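Local coordinates for peptidase S9 prolyl oligopeptidase catalytic domain-containing protein (Pyrococcus horikoshii, PDB 4HXF), which probably cleaves peptides as a serine protease of the prolyl oligopeptidase family, working as a self-compartmentalizing hexamer that selects its substrates through multimerization, at residues H189-V192 and I193-F197; E236-Y239 and V240-D244; L430-T433 and G434-F438. One frame throughout, in Å; residues are numbered along the deposited sequence.

Contact 1: residues H189-V192 and I193-F197; sequences HRDV and IPRYF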
loop_
_atom_site.group_PDB
_atom_site.type_symbol
_atom_site.label_atom_id
_atom_site.label_comp_id
_atom_site.label_asym_id
_atom_site.label_seq_id
_atom_site.Cartn_x
_atom_site.Cartn_y
_atom_site.Cartn_z
ATOM N N HIS A 189 35.471 -32.000 -12.347
ATOM C CA HIS A 189 36.247 -32.234 -13.518
ATOM C C HIS A 189 35.339 -32.435 -14.716
ATOM O O HIS A 189 34.381 -33.134 -14.578
ATOM C CB HIS A 189 37.134 -33.500 -13.306
ATOM C CG HIS A 189 37.968 -33.818 -14.490
ATOM N ND1 HIS A 189 39.197 -33.295 -14.707
ATOM C CD2 HIS A 189 37.698 -34.656 -15.590
ATOM C CE1 HIS A 189 39.652 -33.759 -15.899
ATOM N NE2 HIS A 189 38.713 -34.562 -16.427
ATOM N N ARG A 190 35.739 -31.893 -15.850
ATOM C CA ARG A 190 34.881 -32.016 -17.044
ATOM C C ARG A 190 35.432 -33.030 -18.047
ATOM O O ARG A 190 36.549 -32.840 -18.564
ATOM C CB ARG A 190 34.650 -30.686 -17.732
ATOM C CG ARG A 190 33.572 -30.808 -18.836
ATOM C CD ARG A 190 33.352 -29.434 -19.562
ATOM N NE ARG A 190 32.790 -28.388 -18.683
ATOM C CZ ARG A 190 31.471 -28.253 -18.465
ATOM N NH1 ARG A 190 30.651 -29.051 -19.039
ATOM N NH2 ARG A 190 31.042 -27.362 -17.600
ATOM N N ASP A 191 34.669 -34.071 -18.353
ATOM C CA ASP A 191 34.943 -34.967 -19.519
ATOM C C ASP A 191 33.861 -34.699 -20.581
ATOM O O ASP A 191 33.801 -33.569 -21.035
ATOM C CB ASP A 191 34.979 -36.408 -19.099
ATOM C CG ASP A 191 36.234 -36.699 -18.131
ATOM O OD1 ASP A 191 37.277 -36.236 -18.410
ATOM O OD2 ASP A 191 36.034 -37.431 -17.252
ATOM N N VAL A 192 33.001 -35.654 -20.938
ATOM C CA VAL A 192 31.895 -35.320 -21.959
ATOM C C VAL A 192 30.872 -34.402 -21.221
ATOM O O VAL A 192 30.443 -33.425 -21.781
ATOM C CB VAL A 192 31.264 -36.577 -22.449
ATOM C CG1 VAL A 192 30.028 -36.276 -23.319
ATOM C CG2 VAL A 192 32.296 -37.355 -23.311
ATOM N N ILE A 193 30.682 -34.679 -19.930
ATOM C CA ILE A 193 29.941 -33.882 -19.024
ATOM C C ILE A 193 30.759 -33.677 -17.770
ATOM O O ILE A 193 31.770 -34.372 -17.528
ATOM C CB ILE A 193 28.584 -34.493 -18.699
ATOM C CG1 ILE A 193 28.630 -35.832 -17.986
ATOM C CG2 ILE A 193 27.815 -34.686 -20.073
ATOM C CD1 ILE A 193 27.272 -36.320 -17.356
ATOM N N PRO A 194 30.346 -32.763 -16.888
ATOM C CA PRO A 194 31.020 -32.689 -15.573
ATOM C C PRO A 194 30.835 -33.951 -14.759
ATOM O O PRO A 194 29.756 -34.529 -14.728
ATOM C CB PRO A 194 30.375 -31.453 -14.881
ATOM C CG PRO A 194 29.728 -30.711 -15.990
ATOM C CD PRO A 194 29.292 -31.753 -17.007
ATOM N N ARG A 195 31.907 -34.375 -14.105
ATOM C CA ARG A 195 31.910 -35.625 -13.316
ATOM C C ARG A 195 31.505 -35.416 -11.857
ATOM O O ARG A 195 32.257 -35.652 -10.861
ATOM C CB ARG A 195 33.262 -36.292 -13.469
ATOM C CG ARG A 195 33.774 -36.433 -14.846
ATOM C CD ARG A 195 32.911 -37.354 -15.722
ATOM N NE ARG A 195 32.660 -38.703 -15.223
ATOM C CZ ARG A 195 33.501 -39.722 -15.441
ATOM N NH1 ARG A 195 34.655 -39.529 -16.047
ATOM N NH2 ARG A 195 33.169 -40.922 -14.993
ATOM N N TYR A 196 30.285 -34.913 -11.686
ATOM C CA TYR A 196 29.775 -34.545 -10.398
ATOM C C TYR A 196 29.808 -35.675 -9.429
ATOM O O TYR A 196 29.508 -36.762 -9.830
ATOM C CB TYR A 196 28.333 -34.146 -10.538
ATOM C CG TYR A 196 28.062 -32.933 -11.391
ATOM C CD1 TYR A 196 27.377 -33.047 -12.590
ATOM C CD2 TYR A 196 28.552 -31.719 -11.022
ATOM C CE1 TYR A 196 27.099 -31.901 -13.326
ATOM C CE2 TYR A 196 28.311 -30.556 -11.784
ATOM C CZ TYR A 196 27.521 -30.668 -12.930
ATOM O OH TYR A 196 27.322 -29.495 -13.658
ATOM N N PHE A 197 30.316 -35.423 -8.219
ATOM C CA PHE A 197 30.384 -36.413 -7.079
ATOM C C PHE A 197 31.410 -37.501 -7.371
ATOM O O PHE A 197 31.532 -38.435 -6.609
ATOM C CB PHE A 197 29.030 -36.971 -6.593
ATOM C CG PHE A 197 28.109 -35.944 -6.030
ATOM C CD1 PHE A 197 27.245 -35.248 -6.863
ATOM C CD2 PHE A 197 28.073 -35.701 -4.663
ATOM C CE1 PHE A 197 26.369 -34.289 -6.373
ATOM C CE2 PHE A 197 27.207 -34.725 -4.151
ATOM C CZ PHE A 197 26.358 -34.035 -4.996
HETATM O O HOH W 1 29.256 -27.326 -15.395
#
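Arg-190 and Pro-194 face each other, CA atoms 4.2 Å apart, where the chain turns back on itself in the loop joining propeller strands 182-188 and 200-206. Two backbone hydrogen bonds close the turn: Asp-191 N to Ile-193 O, and Arg-195 N to His-189 O at 2.8 Å. Arg-195 is itself the centre of an inverse gamma turn. Its side chain folds back at chi2 and chi3 (-64° and -55°), which brings NH1 to Asp-191 OD2 at 2.8 Å in a salt bridge. OD2 lies in the guanidinium plane, although the carboxylate is turned 57° against it. Lys-216 of strand 209-217 is a second cation for OD2, while OD1 accepts a hydrogen bond from His-189 NE2, whose ND1 is held by Asp-201. A leucine in place of Arg-195 would probably leave Asp-191 leaning on Lys-216 for charge balance and its carboxylate less firmly fixed. Val-192 and Ile-193, at the bend, pack on Asp-563 and Lys-562 of a second subunit. Arg-190 runs beside Pro-194 toward its salt-bridge partner Asp-136, with Pro-194 CG over one face of the guanidinium, 3.6 Å from Arg-190 NH1.

Contact 2: residues E236-Y239 and V240-D244; sequences EKKY and VSEHD. With MG (magnesium ion), chain D.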
loop_
_atom_site.group_PDB
_atom_site.type_symbol
_atom_site.label_atom_id
_atom_site.label_comp_id
_atom_site.label_asym_id
_atom_site.label_seq_id
_atom_site.Cartn_x
_atom_site.Cartn_y
_atom_site.Cartn_z
ATOM N N GLU A 236 40.938 -42.034 -6.036
ATOM C CA GLU A 236 40.171 -42.379 -7.244
ATOM C C GLU A 236 39.108 -43.374 -6.872
ATOM O O GLU A 236 39.388 -44.450 -6.369
ATOM C CB GLU A 236 41.073 -42.971 -8.357
ATOM C CG GLU A 236 40.427 -43.250 -9.716
ATOM C CD GLU A 236 41.522 -43.747 -10.697
ATOM O OE1 GLU A 236 41.717 -44.962 -10.728
ATOM O OE2 GLU A 236 42.255 -42.919 -11.315
ATOM N N LYS A 237 37.877 -43.032 -7.154
ATOM C CA LYS A 237 36.705 -43.933 -6.947
ATOM C C LYS A 237 36.344 -44.564 -8.236
ATOM O O LYS A 237 36.386 -43.933 -9.298
ATOM C CB LYS A 237 35.469 -43.111 -6.490
ATOM C CG LYS A 237 35.548 -42.762 -5.026
ATOM C CD LYS A 237 34.225 -42.098 -4.686
ATOM C CE LYS A 237 33.935 -41.921 -3.283
ATOM N NZ LYS A 237 32.645 -41.218 -3.056
ATOM N N LYS A 238 36.086 -45.862 -8.229
ATOM C CA LYS A 238 35.313 -46.450 -9.331
ATOM C C LYS A 238 33.842 -46.235 -9.252
ATOM O O LYS A 238 33.143 -46.176 -10.276
ATOM C CB LYS A 238 35.565 -47.957 -9.426
ATOM C CG LYS A 238 37.041 -48.241 -9.707
ATOM C CD LYS A 238 37.274 -49.682 -9.998
ATOM C CE LYS A 238 38.813 -49.733 -10.245
ATOM N NZ LYS A 238 39.281 -50.977 -10.886
ATOM N N TYR A 239 33.298 -46.229 -8.007
ATOM C CA TYR A 239 31.864 -45.952 -7.788
ATOM C C TYR A 239 31.701 -44.795 -6.831
ATOM O O TYR A 239 32.466 -44.789 -5.813
ATOM C CB TYR A 239 31.217 -47.175 -7.108
ATOM C CG TYR A 239 31.475 -48.448 -7.970
ATOM C CD1 TYR A 239 30.769 -48.664 -9.104
ATOM C CD2 TYR A 239 32.479 -49.337 -7.642
ATOM C CE1 TYR A 239 30.997 -49.772 -9.944
ATOM C CE2 TYR A 239 32.731 -50.460 -8.411
ATOM C CZ TYR A 239 32.020 -50.640 -9.583
ATOM O OH TYR A 239 32.282 -51.732 -10.434
ATOM N N VAL A 240 30.731 -43.942 -7.061
ATOM C CA VAL A 240 30.481 -42.826 -6.168
ATOM C C VAL A 240 30.069 -43.406 -4.830
ATOM O O VAL A 240 30.325 -42.852 -3.753
ATOM C CB VAL A 240 29.376 -41.956 -6.789
ATOM C CG1 VAL A 240 28.922 -40.922 -5.808
ATOM C CG2 VAL A 240 29.948 -41.253 -8.060
ATOM N N SER A 241 29.414 -44.575 -4.884
ATOM C CA SER A 241 28.947 -45.294 -3.644
ATOM C C SER A 241 30.042 -45.848 -2.735
ATOM O O SER A 241 29.703 -46.340 -1.640
ATOM C CB SER A 241 27.975 -46.405 -4.004
ATOM O OG SER A 241 26.822 -45.862 -4.784
ATOM N N GLU A 242 31.289 -45.878 -3.185
ATOM C CA GLU A 242 32.414 -46.256 -2.317
ATOM C C GLU A 242 32.447 -45.375 -1.087
ATOM O O GLU A 242 32.039 -44.204 -1.184
ATOM C CB GLU A 242 33.771 -46.206 -3.077
ATOM C CG GLU A 242 33.999 -47.289 -4.071
ATOM C CD GLU A 242 35.291 -46.907 -4.858
ATOM O OE1 GLU A 242 36.332 -46.595 -4.212
ATOM O OE2 GLU A 242 35.273 -47.163 -5.997
ATOM N N HIS A 243 32.957 -45.898 0.039
ATOM C CA HIS A 243 33.037 -45.132 1.229
ATOM C C HIS A 243 33.946 -43.960 1.049
ATOM O O HIS A 243 35.155 -44.187 0.790
ATOM C CB HIS A 243 33.483 -46.000 2.385
ATOM C CG HIS A 243 32.413 -46.950 2.960
ATOM N ND1 HIS A 243 31.040 -46.831 2.724
ATOM C CD2 HIS A 243 32.573 -48.055 3.769
ATOM C CE1 HIS A 243 30.407 -47.783 3.437
ATOM N NE2 HIS A 243 31.336 -48.535 4.087
ATOM N N ASP A 244 33.451 -42.771 1.321
ATOM C CA ASP A 244 34.340 -41.587 1.472
ATOM C C ASP A 244 35.166 -41.604 2.680
ATOM O O ASP A 244 34.709 -41.968 3.775
ATOM C CB ASP A 244 33.529 -40.326 1.416
ATOM C CG ASP A 244 32.958 -40.113 0.041
ATOM O OD1 ASP A 244 33.691 -39.939 -0.917
ATOM O OD2 ASP A 244 31.755 -40.332 -0.194
HETATM MG MG MG D . 29.845 -41.065 0.325
HETATM O O HOH W 2 38.696 -46.033 -4.456
HETATM O O HOH W 3 29.946 -42.568 -1.095
HETATM O O HOH W 4 27.945 -41.676 0.876
HETATM O O HOH W 5 29.047 -39.818 -1.252
HETATM O O HOH W 6 29.711 -39.464 1.798
#
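The side chains of Lys-237 and Glu-242 pass alongside each other in a local turn contact, each reaching backbone atoms across the turn, within the loop between propeller strands 229-232 and 245-249, where a type I turn from Tyr-239 to Glu-242 reverses the chain beside a magnesium site. The turn is closed by Glu-242 N donating to Tyr-239 O at 3.1 Å. From the same residue the extended side chain reaches back to the preceding backbone. Glu-242 OE2 takes the N-H of Tyr-239 at 3.0 Å, on the anti side of the carboxylate, and a weak, more bent bond from Lys-238 N. Two successive amides thus converge on one oxygen.

Lys-237 and Glu-242 run antiparallel. With CG beside the backbone N (chi1 -79°) and every later torsion extended, the lysine chain spans the loop and delivers Lys-237 NZ to Val-240 O at 2.9 Å and to Asp-244 OD1 at 2.7 Å. OD1 is approached on its syn side, 25° out of the carboxylate plane, and the contact of NZ with OD2 is weak. The ammonium does not reach the carboxylate of Glu-242: Lys-237 NZ and Glu-242 OE1 are 6.6 Å apart.

Asp-244 OD2 binds the magnesium ion at 2.1 Å, and Glu-263 supplies a further protein ligand. One of the four bound waters also donates to Val-240 O and Glu-242 O, tying the turn backbone to the metal shell. Ser-241 OG and Val-240 N bond to Glu-510 of catalytic-domain helix 504-511. Lys-237 is therefore a second-shell residue: its charge is likely to share with magnesium the neutralisation of Asp-244, and its bond to OD1 probably helps hold OD2 turned to the metal.

Contact 3: residues L430-T433 and G434-F438; sequences LERT and GLEDF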
loop_
_atom_site.group_PDB
_atom_site.type_symbol
_atom_site.label_atom_id
_atom_site.label_comp_id
_atom_site.label_asym_id
_atom_site.label_seq_id
_atom_site.Cartn_x
_atom_site.Cartn_y
_atom_site.Cartn_z
ATOM N N LEU A 430 24.406 -52.515 -6.308
ATOM C CA LEU A 430 24.564 -51.898 -7.673
ATOM C C LEU A 430 24.172 -52.992 -8.742
ATOM O O LEU A 430 24.559 -54.171 -8.668
ATOM C CB LEU A 430 26.009 -51.454 -7.906
ATOM C CG LEU A 430 26.574 -50.381 -6.910
ATOM C CD1 LEU A 430 27.926 -49.933 -7.440
ATOM C CD2 LEU A 430 25.624 -49.227 -6.671
ATOM N N GLU A 431 23.295 -52.551 -9.642
ATOM C CA GLU A 431 22.689 -53.358 -10.688
ATOM C C GLU A 431 21.737 -54.409 -10.141
ATOM O O GLU A 431 21.302 -55.274 -10.883
ATOM C CB GLU A 431 23.729 -54.026 -11.675
ATOM C CG GLU A 431 24.670 -52.997 -12.299
ATOM C CD GLU A 431 25.540 -53.653 -13.363
ATOM O OE1 GLU A 431 26.726 -53.851 -13.049
ATOM O OE2 GLU A 431 25.042 -54.089 -14.435
ATOM N N ARG A 432 21.401 -54.340 -8.852
ATOM C CA ARG A 432 20.559 -55.352 -8.185
ATOM C C ARG A 432 19.433 -54.766 -7.374
ATOM O O ARG A 432 18.907 -55.395 -6.452
ATOM C CB ARG A 432 21.422 -56.283 -7.269
ATOM C CG ARG A 432 22.634 -56.878 -7.900
ATOM C CD ARG A 432 22.267 -57.916 -8.826
ATOM N NE ARG A 432 21.826 -59.188 -8.157
ATOM C CZ ARG A 432 21.390 -60.184 -8.942
ATOM N NH1 ARG A 432 21.382 -60.014 -10.295
ATOM N NH2 ARG A 432 20.832 -61.259 -8.438
ATOM N N THR A 433 19.062 -53.555 -7.693
ATOM C CA THR A 433 17.908 -52.925 -6.959
ATOM C C THR A 433 16.600 -53.747 -7.068
ATOM O O THR A 433 16.247 -54.148 -8.148
ATOM C CB THR A 433 17.602 -51.559 -7.527
ATOM O OG1 THR A 433 17.313 -51.597 -8.936
ATOM C CG2 THR A 433 18.747 -50.536 -7.263
ATOM N N GLY A 434 16.002 -54.041 -5.935
ATOM C CA GLY A 434 14.732 -54.829 -5.931
ATOM C C GLY A 434 14.973 -56.320 -5.851
ATOM O O GLY A 434 14.051 -57.115 -5.739
ATOM N N LEU A 435 16.249 -56.751 -5.871
ATOM C CA LEU A 435 16.570 -58.170 -5.879
ATOM C C LEU A 435 16.935 -58.602 -4.469
ATOM O O LEU A 435 16.047 -58.732 -3.646
ATOM C CB LEU A 435 17.656 -58.496 -6.955
ATOM C CG LEU A 435 17.315 -58.063 -8.396
ATOM C CD1 LEU A 435 18.404 -58.449 -9.384
ATOM C CD2 LEU A 435 15.922 -58.658 -8.786
ATOM N N GLU A 436 18.203 -58.785 -4.163
ATOM C CA GLU A 436 18.555 -59.249 -2.785
ATOM C C GLU A 436 18.135 -58.245 -1.704
ATOM O O GLU A 436 17.749 -58.639 -0.597
ATOM C CB GLU A 436 20.040 -59.554 -2.675
ATOM C CG GLU A 436 20.554 -60.754 -3.434
ATOM C CD GLU A 436 20.707 -60.480 -4.929
ATOM O OE1 GLU A 436 20.916 -59.341 -5.436
ATOM O OE2 GLU A 436 20.617 -61.458 -5.674
ATOM N N ASP A 437 18.213 -56.929 -1.951
ATOM C CA ASP A 437 17.815 -55.971 -0.929
ATOM C C ASP A 437 16.365 -56.103 -0.506
ATOM O O ASP A 437 16.018 -56.014 0.671
ATOM C CB ASP A 437 18.239 -54.525 -1.205
ATOM C CG ASP A 437 17.550 -53.849 -2.443
ATOM O OD1 ASP A 437 16.942 -54.544 -3.270
ATOM O OD2 ASP A 437 17.706 -52.616 -2.571
ATOM N N PHE A 438 15.469 -56.325 -1.470
ATOM C CA PHE A 438 14.101 -56.590 -1.170
ATOM C C PHE A 438 13.904 -57.873 -0.403
ATOM O O PHE A 438 13.154 -57.919 0.537
ATOM C CB PHE A 438 13.290 -56.634 -2.460
ATOM C CG PHE A 438 11.792 -56.924 -2.248
ATOM C CD1 PHE A 438 11.048 -56.148 -1.365
ATOM C CD2 PHE A 438 11.175 -57.918 -2.940
ATOM C CE1 PHE A 438 9.663 -56.411 -1.163
ATOM C CE2 PHE A 438 9.839 -58.191 -2.763
ATOM C CZ PHE A 438 9.097 -57.446 -1.884
HETATM O O HOH W 7 20.022 -55.862 -3.886
#
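Arg-432 meets Glu-436 side-on, its guanidinium only 18° from the plane of the carboxylate. Arg-432 NE bonds to Glu-436 OE1 at 2.9 Å, and Arg-432 NH2 to Glu-436 OE2 at 2.8 Å in a nearly straight line (177°). Each oxygen uses its syn lone pair, and the two-point grip fixes the rotation of both groups. Bends at chi2 and chi3 of Arg-432, matched by one at chi2 of Glu-436, bring the flat ends together. Leu-435 crosses the arginine at about a right angle and sets CD1 over the centre of one guanidinium face, 3.5 Å from Arg-432 CZ.

The backbone linking these residues makes a type II turn from Arg-432 to Leu-435, with Leu-435 N donating to Arg-432 O at 3.0 Å; a water links that carbonyl to Asp-437 N. Gly-434 sits where a CB would collide with the carbonyl of Thr-433. Asp-437 turns back so that its OD1 accepts from Gly-434 N at 2.9 Å, while OD2 bonds to Tyr-467 OH of helix 467-478. With Leu-435 at the N-cap position, the glycine-containing turn leads into helix 436-451 of the alpha/beta-hydrolase domain, the ion pair bridging turn and first helical residue.

How the contacts relate
All three contacts are local turns in different settings. Contact 1 is at the surface, on a propeller loop that touches a second subunit; contacts 2 and 3 are partly buried. Contacts 1 and 2 belong to the propeller and contact 3 to the hydrolase domain, yet helix 504-511 is touched by all three. Phe-197 O packs on Val-240 CG2 between contacts 1 and 2, and the Tyr-239 ring meets Leu-430 between contacts 2 and 3, so 236-244 stands between the other two. Each holds a lysine or arginine paired with a carboxylate: in contact 1 the carboxylate is shared among several partners, in contact 2 with a metal, and in contact 3 the pairing is two-pronged.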